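Local coordinates for protein putative branched-chain-amino-acid aminotransferase (Thermotoga maritima MSB8, PDB 3CSW) that probably catalyses the pyridoxal-phosphate-dependent transfer of amino groups between leucine, isoleucine or valine and 2-oxoglutarate, at residues Phe92-Arg97 with Pro115-Asp120; Val127-Val132 with Arg249-Ser254; Arg133-Leu138 with Arg149-Leu154; Arg205-Lys210 with Pro273-Leu278. All coordinates share one frame; numbering follows the deposited sequence.

Contact 1 (Phe92-Arg97 with Pro115-Asp120)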
loop_
_atom_site.group_PDB
_atom_site.type_symbol
_atom_site.label_atom_id
_atom_site.label_comp_id
_atom_site.label_asym_id
_atom_site.label_seq_id
_atom_site.Cartn_x
_atom_site.Cartn_y
_atom_site.Cartn_z
ATOM N N PHE A 92 -17.092 46.067 2.021
ATOM C CA PHE A 92 -17.856 45.515 0.898
ATOM C C PHE A 92 -19.333 45.678 1.222
ATOM O O PHE A 92 -19.700 45.749 2.397
ATOM C CB PHE A 92 -17.502 44.025 0.697
ATOM C CG PHE A 92 -16.084 43.786 0.212
ATOM C CD1 PHE A 92 -15.011 43.821 1.101
ATOM C CD2 PHE A 92 -15.826 43.520 -1.137
ATOM C CE1 PHE A 92 -13.698 43.624 0.654
ATOM C CE2 PHE A 92 -14.530 43.304 -1.586
ATOM C CZ PHE A 92 -13.460 43.354 -0.690
ATOM N N LYS A 93 -20.182 45.777 0.202
ATOM C CA LYS A 93 -21.639 45.888 0.423
ATOM C C LYS A 93 -22.244 44.572 -0.033
ATOM O O LYS A 93 -23.248 44.533 -0.738
ATOM C CB LYS A 93 -22.226 47.071 -0.368
ATOM N N GLN A 94 -21.626 43.489 0.415
ATOM C CA GLN A 94 -21.791 42.183 -0.201
ATOM C C GLN A 94 -21.006 41.164 0.615
ATOM O O GLN A 94 -20.050 41.531 1.296
ATOM C CB GLN A 94 -21.184 42.295 -1.596
ATOM C CG GLN A 94 -21.305 41.106 -2.486
ATOM C CD GLN A 94 -20.706 41.378 -3.847
ATOM O OE1 GLN A 94 -20.190 42.484 -4.104
ATOM N NE2 GLN A 94 -20.767 40.380 -4.736
ATOM N N GLU A 95 -21.386 39.895 0.545
ATOM C CA GLU A 95 -20.611 38.838 1.213
ATOM C C GLU A 95 -19.233 38.682 0.549
ATOM O O GLU A 95 -19.104 38.858 -0.679
ATOM C CB GLU A 95 -21.340 37.491 1.180
ATOM C CG GLU A 95 -22.782 37.478 1.739
ATOM C CD GLU A 95 -22.895 37.771 3.229
ATOM O OE1 GLU A 95 -21.904 38.202 3.849
ATOM O OE2 GLU A 95 -24.001 37.594 3.780
ATOM N N VAL A 96 -18.212 38.373 1.361
ATOM C CA VAL A 96 -16.864 38.151 0.858
ATOM C C VAL A 96 -16.349 36.721 1.095
ATOM O O VAL A 96 -16.755 36.037 2.039
ATOM C CB VAL A 96 -15.832 39.189 1.441
ATOM C CG1 VAL A 96 -16.227 40.595 1.058
ATOM C CG2 VAL A 96 -15.724 39.101 2.943
ATOM N N ARG A 97 -15.489 36.277 0.175
ATOM C CA ARG A 97 -14.630 35.118 0.362
ATOM C C ARG A 97 -13.334 35.689 0.901
ATOM O O ARG A 97 -12.904 36.739 0.456
ATOM C CB ARG A 97 -14.358 34.417 -0.968
ATOM C CG ARG A 97 -13.307 33.297 -0.893
ATOM C CD ARG A 97 -12.943 32.715 -2.277
ATOM N NE ARG A 97 -14.012 31.876 -2.842
ATOM C CZ ARG A 97 -15.024 32.303 -3.609
ATOM N NH1 ARG A 97 -15.165 33.597 -3.937
ATOM N NH2 ARG A 97 -15.921 31.416 -4.053
ATOM N N PRO A 115 -15.289 39.577 -3.558
ATOM C CA PRO A 115 -16.725 39.341 -3.434
ATOM C C PRO A 115 -17.064 37.874 -3.580
ATOM O O PRO A 115 -16.500 37.217 -4.443
ATOM C CB PRO A 115 -17.312 40.150 -4.598
ATOM C CG PRO A 115 -16.291 41.202 -4.873
ATOM C CD PRO A 115 -14.983 40.484 -4.675
ATOM N N LEU A 116 -17.950 37.369 -2.722
ATOM C CA LEU A 116 -18.402 35.986 -2.790
ATOM C C LEU A 116 -19.549 35.953 -3.780
ATOM O O LEU A 116 -20.643 36.485 -3.514
ATOM C CB LEU A 116 -18.881 35.487 -1.422
ATOM C CG LEU A 116 -19.345 34.025 -1.343
ATOM C CD1 LEU A 116 -18.155 33.098 -1.352
ATOM C CD2 LEU A 116 -20.190 33.781 -0.106
ATOM N N ASN A 117 -19.295 35.363 -4.939
ATOM C CA ASN A 117 -20.332 35.218 -5.952
ATOM C C ASN A 117 -20.668 33.735 -6.017
ATOM O O ASN A 117 -19.981 32.941 -6.667
ATOM C CB ASN A 117 -19.899 35.823 -7.300
ATOM C CG ASN A 117 -20.082 37.353 -7.345
ATOM O OD1 ASN A 117 -21.112 37.880 -6.918
ATOM N ND2 ASN A 117 -19.085 38.059 -7.864
ATOM N N ILE A 118 -21.721 33.391 -5.282
ATOM C CA ILE A 118 -22.137 32.021 -5.075
ATOM C C ILE A 118 -23.305 31.719 -6.011
ATOM O O ILE A 118 -24.332 32.398 -5.946
ATOM C CB ILE A 118 -22.528 31.801 -3.578
ATOM C CG1 ILE A 118 -22.667 30.314 -3.276
ATOM C CG2 ILE A 118 -23.805 32.601 -3.191
ATOM C CD1 ILE A 118 -21.365 29.539 -3.502
ATOM N N PRO A 119 -23.152 30.710 -6.890
ATOM C CA PRO A 119 -24.193 30.389 -7.878
ATOM C C PRO A 119 -25.375 29.562 -7.341
ATOM O O PRO A 119 -25.341 29.086 -6.201
ATOM C CB PRO A 119 -23.423 29.596 -8.938
ATOM C CG PRO A 119 -22.313 28.928 -8.181
ATOM C CD PRO A 119 -21.982 29.815 -7.011
ATOM N N ASP A 120 -26.408 29.404 -8.173
ATOM C CA ASP A 120 -27.588 28.609 -7.816
ATOM C C ASP A 120 -27.308 27.142 -8.117
ATOM O O ASP A 120 -27.273 26.723 -9.278
ATOM C CB ASP A 120 -28.845 29.079 -8.570
ATOM C CG ASP A 120 -30.125 28.352 -8.108
ATOM O OD1 ASP A 120 -30.228 27.979 -6.910
ATOM O OD2 ASP A 120 -31.036 28.162 -8.949
#
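Leu116 and Arg97 both set CG anti to the backbone N, and the arginine chain then bends at chi3 (-73°), so that its guanidinium comes back over the leucine. The two side chains cross at about a right angle: Leu116 CD1 lies 3.9 Å from Arg97 CZ, over one face of the guanidinium but displaced toward its rim. The other methyl, CD2, leans on Glu95 CB at 4.1 Å. Gln94 is fully extended, also with CG anti to N, and lays its amide obliquely across the proline ring, NE2 coming within 3.5 Å of Pro115 CB. The tip of Asn117 approaches the same amide, its OD1 3.3 Å from Gln94 NE2, with the two amide planes turned 51° apart. Between the main chains one hydrogen bond joins the segments, from Leu116 N to Glu95 O (2.8 Å). It is almost straight at its hydrogen, 173°, although the donor stands above the carbonyl plane. Glu95 directs its carboxylate away from Pro115-Asp120, to Thr48 and the backbone of Ser50 and Arg51, which ties this end to strand 42-49. Val96 and Pro115 form an antiparallel non-hydrogen-bonded pair with diverging side chains. Such pairing is that of the open end of a beta hairpin: strands 96-102 and 109-115 are adjacent in the antiparallel sheet, and the chain leaves it here toward strand 125-129.

Contact 2 (Val127-Val132 with Arg249-Ser254); sequences VKISNV and RLNEHS
Val127 and Leu250 pair as neighbours in parallel strands, where Val127 N donates to Arg249 O (3.0 Å) nearly along the C=O axis and Val127 O accepts from Asn251 N (2.9 Å) in the carbonyl plane. Beyond this pair the side chain of Asn251 takes over the ladder. With CG beside its own backbone N, it brings OD1 to Ile129 N at 2.9 Å, in plane and on a lone pair, so an amide oxygen receives the next strand N-H. The same oxygen lies only 3.1 Å from Lys128 CA, a close fit. A water that donates to Ile129 O and accepts a weak bond from Asn251 ND2 bridges the two residues. On the sheet face carrying Val127 and Leu250, the methyl Leu250 CD1 sits between two others, 3.7 Å from Val127 CG2 and 3.8 Å from Ile129 CD1. Asn251 has positive phi (54°) as the first inner residue of a type II' turn from Leu250 to His253, which folds strand 253-254 back on 249-250. Strand 164-168 borders 125-129 as well, helix 226-230 packs on Leu250 and Ile129, and Trp227 of the second subunit reaches Ile129.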
loop_
_atom_site.group_PDB
_atom_site.type_symbol
_atom_site.label_atom_id
_atom_site.label_comp_id
_atom_site.label_asym_id
_atom_site.label_seq_id
_atom_site.Cartn_x
_atom_site.Cartn_y
_atom_site.Cartn_z
ATOM N N VAL A 127 -19.802 15.695 -10.711
ATOM C CA VAL A 127 -18.481 15.422 -10.145
ATOM C C VAL A 127 -17.938 14.166 -10.841
ATOM O O VAL A 127 -18.701 13.354 -11.404
ATOM C CB VAL A 127 -18.484 15.226 -8.592
ATOM C CG1 VAL A 127 -19.044 16.432 -7.905
ATOM C CG2 VAL A 127 -19.283 14.001 -8.182
ATOM N N LYS A 128 -16.623 14.004 -10.816
ATOM C CA LYS A 128 -15.996 12.823 -11.389
ATOM C C LYS A 128 -14.939 12.274 -10.453
ATOM O O LYS A 128 -14.334 13.033 -9.694
ATOM C CB LYS A 128 -15.366 13.165 -12.746
ATOM C CG LYS A 128 -16.372 13.491 -13.779
ATOM C CD LYS A 128 -15.757 13.918 -15.078
ATOM C CE LYS A 128 -16.840 14.362 -16.036
ATOM N NZ LYS A 128 -16.291 14.465 -17.405
ATOM N N ILE A 129 -14.704 10.959 -10.513
ATOM C CA ILE A 129 -13.580 10.325 -9.783
ATOM C C ILE A 129 -12.253 10.891 -10.339
ATOM O O ILE A 129 -12.024 10.898 -11.545
ATOM C CB ILE A 129 -13.596 8.745 -9.883
ATOM C CG1 ILE A 129 -14.914 8.154 -9.349
ATOM C CG2 ILE A 129 -12.444 8.110 -9.097
ATOM C CD1 ILE A 129 -15.266 8.561 -7.907
ATOM N N SER A 130 -11.396 11.385 -9.455
ATOM C CA SER A 130 -10.071 11.897 -9.821
ATOM C C SER A 130 -9.095 10.754 -10.185
ATOM O O SER A 130 -9.224 9.625 -9.674
ATOM C CB SER A 130 -9.507 12.650 -8.614
ATOM O OG SER A 130 -8.236 13.193 -8.844
ATOM N N ASN A 131 -8.103 11.076 -11.017
ATOM C CA ASN A 131 -6.957 10.190 -11.308
ATOM C C ASN A 131 -5.836 10.332 -10.309
ATOM O O ASN A 131 -4.813 9.693 -10.478
ATOM C CB ASN A 131 -6.306 10.497 -12.658
ATOM C CG ASN A 131 -7.211 10.262 -13.813
ATOM O OD1 ASN A 131 -8.029 9.325 -13.821
ATOM N ND2 ASN A 131 -7.069 11.114 -14.832
ATOM N N VAL A 132 -6.020 11.201 -9.318
ATOM C CA VAL A 132 -5.075 11.440 -8.273
ATOM C C VAL A 132 -5.632 10.846 -6.968
ATOM O O VAL A 132 -6.765 11.164 -6.574
ATOM C CB VAL A 132 -4.848 12.956 -8.118
ATOM C CG1 VAL A 132 -3.854 13.226 -7.019
ATOM C CG2 VAL A 132 -4.379 13.564 -9.450
ATOM N N ARG A 249 -24.985 14.004 -10.637
ATOM C CA ARG A 249 -24.311 12.999 -11.451
ATOM C C ARG A 249 -22.834 12.782 -11.023
ATOM O O ARG A 249 -22.103 13.743 -10.815
ATOM C CB ARG A 249 -24.386 13.473 -12.892
ATOM C CG ARG A 249 -24.049 12.482 -13.948
ATOM C CD ARG A 249 -24.571 13.037 -15.268
ATOM N NE ARG A 249 -24.566 12.064 -16.352
ATOM C CZ ARG A 249 -23.631 11.989 -17.301
ATOM N NH1 ARG A 249 -22.595 12.833 -17.307
ATOM N NH2 ARG A 249 -23.729 11.058 -18.258
ATOM N N LEU A 250 -22.447 11.518 -10.840
ATOM C CA LEU A 250 -21.075 11.108 -10.590
ATOM C C LEU A 250 -20.619 10.326 -11.810
ATOM O O LEU A 250 -21.194 9.305 -12.141
ATOM C CB LEU A 250 -20.983 10.228 -9.327
ATOM C CG LEU A 250 -19.680 9.486 -9.020
ATOM C CD1 LEU A 250 -18.493 10.449 -8.822
ATOM C CD2 LEU A 250 -19.883 8.518 -7.810
ATOM N N ASN A 251 -19.572 10.796 -12.474
ATOM C CA ASN A 251 -19.127 10.186 -13.717
ATOM C C ASN A 251 -20.351 10.132 -14.665
ATOM O O ASN A 251 -20.897 11.183 -15.006
ATOM C CB ASN A 251 -18.453 8.813 -13.473
ATOM C CG ASN A 251 -17.040 8.920 -12.888
ATOM O OD1 ASN A 251 -16.630 9.948 -12.372
ATOM N ND2 ASN A 251 -16.291 7.837 -12.980
ATOM N N GLU A 252 -20.806 8.947 -15.073
ATOM C CA GLU A 252 -22.005 8.850 -15.933
ATOM C C GLU A 252 -23.244 8.402 -15.154
ATOM O O GLU A 252 -24.276 8.115 -15.745
ATOM C CB GLU A 252 -21.765 7.862 -17.065
ATOM C CG GLU A 252 -20.661 8.224 -18.031
ATOM C CD GLU A 252 -20.225 7.015 -18.860
ATOM O OE1 GLU A 252 -19.646 6.046 -18.294
ATOM O OE2 GLU A 252 -20.472 7.040 -20.086
ATOM N N HIS A 253 -23.136 8.356 -13.831
ATOM C CA HIS A 253 -24.199 7.889 -12.967
ATOM C C HIS A 253 -25.024 9.044 -12.416
ATOM O O HIS A 253 -24.565 9.777 -11.554
ATOM C CB HIS A 253 -23.586 7.080 -11.806
ATOM C CG HIS A 253 -24.602 6.432 -10.913
ATOM N ND1 HIS A 253 -25.081 5.158 -11.131
ATOM C CD2 HIS A 253 -25.234 6.888 -9.806
ATOM C CE1 HIS A 253 -25.966 4.861 -10.194
ATOM N NE2 HIS A 253 -26.075 5.892 -9.378
ATOM N N SER A 254 -26.262 9.170 -12.885
ATOM C CA SER A 254 -27.195 10.170 -12.376
ATOM C C SER A 254 -27.872 9.713 -11.103
ATOM O O SER A 254 -28.331 8.573 -11.014
ATOM C CB SER A 254 -28.300 10.466 -13.409
ATOM O OG SER A 254 -27.796 11.267 -14.473
HETATM O O HOH W 1 -13.377 9.301 -13.482
#

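Contact 3 (Arg133-Leu138 with Arg149-Leu154); sequences RRIPDL and RTDIVL
The carboxylate of Asp151 and the guanidinium of Arg149 lie nearly in one plane, and the guanidinium of Arg134 is turned steeply against both. Arg149 grips Asp151 side-on, NE to OD1 (2.9 Å, 179° at the hydrogen) and NH2 to OD2, both on syn lone pairs. Arg134 comes from above the carboxylate plane, its NH1 3.0 Å from Asp151 OD2 while that oxygen stays near the guanidinium's own plane. The two guanidiniums, 67° apart, cross with Arg134 NH1 over one face of Arg149, only 3.3 Å from Arg149 NH2. Ile135 N gives Asp151 OD2 a third bond, 3.0 Å and almost straight. Ile135 crosses the aspartate at about a right angle, CG1 lying 3.5 Å from Asp151 CG. Ile152, which touches the bound PLP, places CD1 over one face of the Arg134 guanidinium. A water bridges Ile135 O and Arg149 NH2, while Glu176 takes Arg134 NE in a further salt bridge. Thr150 turns its hydroxyl to Thr140 of the third subunit. With two arginines and two backbone N-H groups, including Ile152 N at the start of helix 150-156, converging on it, the buried Asp151 is probably held ionised, its charge offsetting the repulsion between the arginines.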
loop_
_atom_site.group_PDB
_atom_site.type_symbol
_atom_site.label_atom_id
_atom_site.label_comp_id
_atom_site.label_asym_id
_atom_site.label_seq_id
_atom_site.Cartn_x
_atom_site.Cartn_y
_atom_site.Cartn_z
ATOM N N ARG A 133 -4.845 9.971 -6.327
ATOM C CA ARG A 133 -5.188 9.430 -5.021
ATOM C C ARG A 133 -4.681 10.362 -3.945
ATOM O O ARG A 133 -3.641 10.980 -4.088
ATOM C CB ARG A 133 -4.628 8.028 -4.784
ATOM C CG ARG A 133 -5.096 6.959 -5.732
ATOM C CD ARG A 133 -6.588 6.737 -5.636
ATOM N NE ARG A 133 -6.989 5.734 -6.619
ATOM C CZ ARG A 133 -7.169 4.434 -6.394
ATOM N NH1 ARG A 133 -7.038 3.892 -5.179
ATOM N NH2 ARG A 133 -7.489 3.647 -7.422
ATOM N N ARG A 134 -5.446 10.465 -2.867
ATOM C CA ARG A 134 -5.076 11.266 -1.702
ATOM C C ARG A 134 -3.769 10.740 -1.100
ATOM O O ARG A 134 -3.602 9.533 -0.957
ATOM C CB ARG A 134 -6.197 11.206 -0.675
ATOM C CG ARG A 134 -6.121 12.235 0.442
ATOM C CD ARG A 134 -6.617 13.569 -0.064
ATOM N NE ARG A 134 -6.975 14.478 1.014
ATOM C CZ ARG A 134 -6.306 15.566 1.387
ATOM N NH1 ARG A 134 -5.183 15.937 0.803
ATOM N NH2 ARG A 134 -6.786 16.313 2.373
ATOM N N ILE A 135 -2.848 11.654 -0.748
ATOM C CA ILE A 135 -1.549 11.267 -0.200
ATOM C C ILE A 135 -1.795 10.631 1.163
ATOM O O ILE A 135 -2.562 11.191 1.978
ATOM C CB ILE A 135 -0.557 12.473 -0.039
ATOM C CG1 ILE A 135 -0.233 13.105 -1.396
ATOM C CG2 ILE A 135 0.723 12.012 0.697
ATOM C CD1 ILE A 135 0.620 14.430 -1.300
ATOM N N PRO A 136 -1.174 9.463 1.413
ATOM C CA PRO A 136 -1.415 8.775 2.681
ATOM C C PRO A 136 -0.628 9.419 3.821
ATOM O O PRO A 136 0.361 10.103 3.575
ATOM C CB PRO A 136 -0.926 7.340 2.396
ATOM C CG PRO A 136 0.166 7.512 1.417
ATOM C CD PRO A 136 -0.257 8.694 0.549
ATOM N N ASP A 137 -1.076 9.169 5.046
ATOM C CA ASP A 137 -0.466 9.695 6.266
ATOM C C ASP A 137 1.045 9.439 6.408
ATOM O O ASP A 137 1.759 10.288 6.926
ATOM C CB ASP A 137 -1.226 9.145 7.514
ATOM C CG ASP A 137 -0.927 9.946 8.786
ATOM O OD1 ASP A 137 -1.088 11.195 8.791
ATOM O OD2 ASP A 137 -0.525 9.322 9.798
ATOM N N LEU A 138 1.548 8.293 5.963
ATOM C CA LEU A 138 3.004 8.017 6.027
ATOM C C LEU A 138 3.863 8.968 5.184
ATOM O O LEU A 138 5.061 9.099 5.423
ATOM C CB LEU A 138 3.327 6.573 5.640
ATOM C CG LEU A 138 3.129 5.483 6.696
ATOM C CD1 LEU A 138 3.248 4.108 6.031
ATOM C CD2 LEU A 138 4.092 5.621 7.870
ATOM N N ARG A 149 0.698 21.267 -1.884
ATOM C CA ARG A 149 0.546 19.818 -1.763
ATOM C C ARG A 149 -0.007 19.243 -3.077
ATOM O O ARG A 149 -1.040 19.680 -3.604
ATOM C CB ARG A 149 -0.273 19.410 -0.536
ATOM C CG ARG A 149 -1.748 19.792 -0.534
ATOM C CD ARG A 149 -2.383 19.244 0.715
ATOM N NE ARG A 149 -2.282 17.777 0.713
ATOM C CZ ARG A 149 -2.102 17.013 1.786
ATOM N NH1 ARG A 149 -1.942 17.544 2.987
ATOM N NH2 ARG A 149 -2.013 15.685 1.647
ATOM N N THR A 150 0.690 18.244 -3.593
ATOM C CA THR A 150 0.534 17.875 -4.984
ATOM C C THR A 150 -0.722 17.057 -5.283
ATOM O O THR A 150 -1.168 17.052 -6.426
ATOM C CB THR A 150 1.806 17.195 -5.501
ATOM O OG1 THR A 150 2.193 16.198 -4.569
ATOM C CG2 THR A 150 2.987 18.214 -5.650
ATOM N N ASP A 151 -1.298 16.362 -4.298
ATOM C CA ASP A 151 -2.579 15.673 -4.558
ATOM C C ASP A 151 -3.678 16.699 -4.906
ATOM O O ASP A 151 -4.375 16.558 -5.910
ATOM C CB ASP A 151 -3.025 14.702 -3.434
ATOM C CG ASP A 151 -2.951 15.291 -2.010
ATOM O OD1 ASP A 151 -2.462 16.433 -1.805
ATOM O OD2 ASP A 151 -3.362 14.561 -1.073
ATOM N N ILE A 152 -3.804 17.730 -4.083
ATOM C CA ILE A 152 -4.794 18.780 -4.278
ATOM C C ILE A 152 -4.434 19.663 -5.503
ATOM O O ILE A 152 -5.307 19.995 -6.307
ATOM C CB ILE A 152 -4.983 19.640 -2.995
ATOM C CG1 ILE A 152 -5.450 18.783 -1.801
ATOM C CG2 ILE A 152 -5.949 20.793 -3.274
ATOM C CD1 ILE A 152 -6.735 17.904 -2.032
ATOM N N VAL A 153 -3.162 20.015 -5.681
ATOM C CA VAL A 153 -2.754 20.813 -6.861
ATOM C C VAL A 153 -3.054 20.042 -8.161
ATOM O O VAL A 153 -3.692 20.570 -9.077
ATOM C CB VAL A 153 -1.247 21.260 -6.787
ATOM C CG1 VAL A 153 -0.742 21.851 -8.145
ATOM C CG2 VAL A 153 -1.053 22.256 -5.659
ATOM N N LEU A 154 -2.631 18.786 -8.242
ATOM C CA LEU A 154 -2.875 18.007 -9.459
ATOM C C LEU A 154 -4.359 17.701 -9.685
ATOM O O LEU A 154 -4.837 17.745 -10.811
ATOM C CB LEU A 154 -2.013 16.736 -9.479
ATOM C CG LEU A 154 -0.498 16.985 -9.504
ATOM C CD1 LEU A 154 0.294 15.652 -9.477
ATOM C CD2 LEU A 154 -0.145 17.796 -10.738
HETATM O O HOH W 2 -2.011 13.448 3.301
#

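Contact 4 (Arg205-Lys210 with Pro273-Leu278)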
loop_
_atom_site.group_PDB
_atom_site.type_symbol
_atom_site.label_atom_id
_atom_site.label_comp_id
_atom_site.label_asym_id
_atom_site.label_seq_id
_atom_site.Cartn_x
_atom_site.Cartn_y
_atom_site.Cartn_z
ATOM N N ARG A 205 -18.497 20.334 6.817
ATOM C CA ARG A 205 -18.755 18.938 7.178
ATOM C C ARG A 205 -19.192 18.778 8.643
ATOM O O ARG A 205 -20.175 18.141 8.934
ATOM C CB ARG A 205 -17.478 18.133 6.896
ATOM C CG ARG A 205 -17.445 16.691 7.402
ATOM C CD ARG A 205 -16.044 16.144 7.372
ATOM N NE ARG A 205 -16.033 14.733 7.720
ATOM C CZ ARG A 205 -15.983 14.271 8.968
ATOM N NH1 ARG A 205 -15.921 15.107 10.003
ATOM N NH2 ARG A 205 -15.978 12.966 9.174
ATOM N N GLU A 206 -18.420 19.330 9.556
ATOM C CA GLU A 206 -18.678 19.273 10.974
ATOM C C GLU A 206 -20.069 19.816 11.296
ATOM O O GLU A 206 -20.830 19.164 12.007
ATOM C CB GLU A 206 -17.579 20.089 11.667
ATOM C CG GLU A 206 -17.637 20.330 13.164
ATOM C CD GLU A 206 -16.656 21.486 13.536
ATOM O OE1 GLU A 206 -15.408 21.331 13.409
ATOM O OE2 GLU A 206 -17.149 22.575 13.880
ATOM N N ASN A 207 -20.389 20.997 10.759
ATOM C CA ASN A 207 -21.694 21.635 10.941
ATOM C C ASN A 207 -22.856 20.836 10.389
ATOM O O ASN A 207 -23.931 20.797 11.008
ATOM C CB ASN A 207 -21.702 23.039 10.338
ATOM C CG ASN A 207 -21.113 24.077 11.281
ATOM O OD1 ASN A 207 -21.649 24.326 12.362
ATOM N ND2 ASN A 207 -20.038 24.710 10.860
ATOM N N VAL A 208 -22.640 20.193 9.236
ATOM C CA VAL A 208 -23.669 19.361 8.607
ATOM C C VAL A 208 -23.948 18.116 9.453
ATOM O O VAL A 208 -25.096 17.730 9.581
ATOM C CB VAL A 208 -23.295 18.999 7.146
ATOM C CG1 VAL A 208 -24.228 17.922 6.562
ATOM C CG2 VAL A 208 -23.310 20.288 6.284
ATOM N N ILE A 209 -22.910 17.515 10.039
ATOM C CA ILE A 209 -23.074 16.351 10.937
ATOM C C ILE A 209 -23.936 16.732 12.151
ATOM O O ILE A 209 -24.889 16.005 12.527
ATOM C CB ILE A 209 -21.696 15.750 11.366
ATOM C CG1 ILE A 209 -21.024 15.086 10.160
ATOM C CG2 ILE A 209 -21.849 14.707 12.502
ATOM C CD1 ILE A 209 -19.567 14.712 10.359
ATOM N N LYS A 210 -23.638 17.894 12.738
ATOM C CA LYS A 210 -24.428 18.415 13.856
ATOM C C LYS A 210 -25.855 18.756 13.449
ATOM O O LYS A 210 -26.795 18.523 14.212
ATOM C CB LYS A 210 -23.746 19.639 14.475
ATOM C CG LYS A 210 -22.408 19.300 15.072
ATOM C CD LYS A 210 -21.816 20.451 15.857
ATOM C CE LYS A 210 -20.308 20.224 16.061
ATOM N NZ LYS A 210 -19.803 20.746 17.356
ATOM N N PRO A 273 -29.773 28.870 8.570
ATOM C CA PRO A 273 -30.334 29.187 9.880
ATOM C C PRO A 273 -29.684 28.438 11.038
ATOM O O PRO A 273 -29.498 29.016 12.098
ATOM C CB PRO A 273 -31.829 28.829 9.751
ATOM C CG PRO A 273 -31.956 28.064 8.530
ATOM C CD PRO A 273 -30.818 28.437 7.632
ATOM N N PHE A 274 -29.330 27.174 10.845
ATOM C CA PHE A 274 -28.666 26.400 11.899
ATOM C C PHE A 274 -27.276 26.968 12.242
ATOM O O PHE A 274 -26.952 27.169 13.405
ATOM C CB PHE A 274 -28.568 24.926 11.491
ATOM C CG PHE A 274 -27.831 24.063 12.484
ATOM C CD1 PHE A 274 -28.497 23.497 13.566
ATOM C CD2 PHE A 274 -26.463 23.801 12.328
ATOM C CE1 PHE A 274 -27.805 22.688 14.494
ATOM C CE2 PHE A 274 -25.769 23.022 13.259
ATOM C CZ PHE A 274 -26.453 22.449 14.331
ATOM N N VAL A 275 -26.452 27.226 11.236
ATOM C CA VAL A 275 -25.074 27.673 11.503
ATOM C C VAL A 275 -25.018 29.127 12.007
ATOM O O VAL A 275 -24.144 29.477 12.803
ATOM C CB VAL A 275 -24.128 27.430 10.292
ATOM C CG1 VAL A 275 -24.146 25.953 9.918
ATOM C CG2 VAL A 275 -24.495 28.348 9.090
ATOM N N LEU A 276 -25.960 29.955 11.560
ATOM C CA LEU A 276 -26.041 31.321 12.022
ATOM C C LEU A 276 -26.416 31.384 13.510
ATOM O O LEU A 276 -26.070 32.346 14.180
ATOM C CB LEU A 276 -27.044 32.138 11.196
ATOM C CG LEU A 276 -26.680 32.575 9.776
ATOM C CD1 LEU A 276 -27.888 33.295 9.167
ATOM C CD2 LEU A 276 -25.503 33.500 9.804
ATOM N N ASN A 277 -27.078 30.359 14.043
ATOM C CA ASN A 277 -27.430 30.391 15.459
ATOM C C ASN A 277 -26.651 29.420 16.344
ATOM O O ASN A 277 -27.005 29.224 17.499
ATOM C CB ASN A 277 -28.951 30.267 15.671
ATOM C CG ASN A 277 -29.455 31.041 16.928
ATOM O OD1 ASN A 277 -28.813 31.967 17.432
ATOM N ND2 ASN A 277 -30.612 30.654 17.410
ATOM N N LEU A 278 -25.562 28.858 15.824
ATOM C CA LEU A 278 -24.711 27.964 16.603
ATOM C C LEU A 278 -23.519 28.809 17.071
ATOM O O LEU A 278 -22.726 29.255 16.250
ATOM C CB LEU A 278 -24.283 26.758 15.757
ATOM C CG LEU A 278 -23.928 25.498 16.544
ATOM C CD1 LEU A 278 -25.198 24.838 17.052
ATOM C CD2 LEU A 278 -23.123 24.521 15.686
#
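Van der Waals contact carries this meeting of two helices, and no hydrogen bond joins the segments. Phe274, with CG anti to its backbone N (chi1 177°), sends its ring tip to the backbone of helix 203-214: CZ lies 3.8 Å from Lys210 C and 3.9 Å from Lys210 CB, while CE2 comes within 3.7 Å of Asn207 O. The ring thus spans one turn, meeting carbonyl groups of the helix backbone obliquely as well as Lys210 CB. Val275 meets Asn207 at about a right angle, CG1 touching Asn207 CG at 3.8 Å. Leu278, just past the helix end, runs alongside Asn207 in the opposite sense and brings CD2 to 3.6 Å from Asn207 OD1. Polar groups look beyond the two segments for their bonds. Asn207 OD1 accepts from Asn281 ND2, and Lys210, whose CB supports the phenyl ring, extends its ammonium to Glu280 in a salt bridge. Trp282 NE1 donates to Val275 O, bringing the C-terminal tail to this contact as well. Helix 262-276 therefore covers one side of helix 203-214, where Leu211 and Ser214 also touch Phe274, while Val208 packs against strands 181-186 and 234-239.

Contact 3 is the buried one of the set, and it is also the most highly charged; the other three are partly buried. Contacts 2 and 3 lie next to each other, Val132 packing against Asp151 and Leu154 of helix 150-156, and contact 3 is nested in the loop that contact 2 closes; both touch the third subunit. Contacts 1 and 4 meet no other protein chain of the assembly. Backbone pairing dominates contact 2 and contributes a single bond to contact 1, whereas contact 4 joins helices by van der Waals contact, with no hydrogen bond between its segments. Contacts 1 and 3 lie on opposite sides of the chain's centre, and the PLP is touched directly only by contact 3.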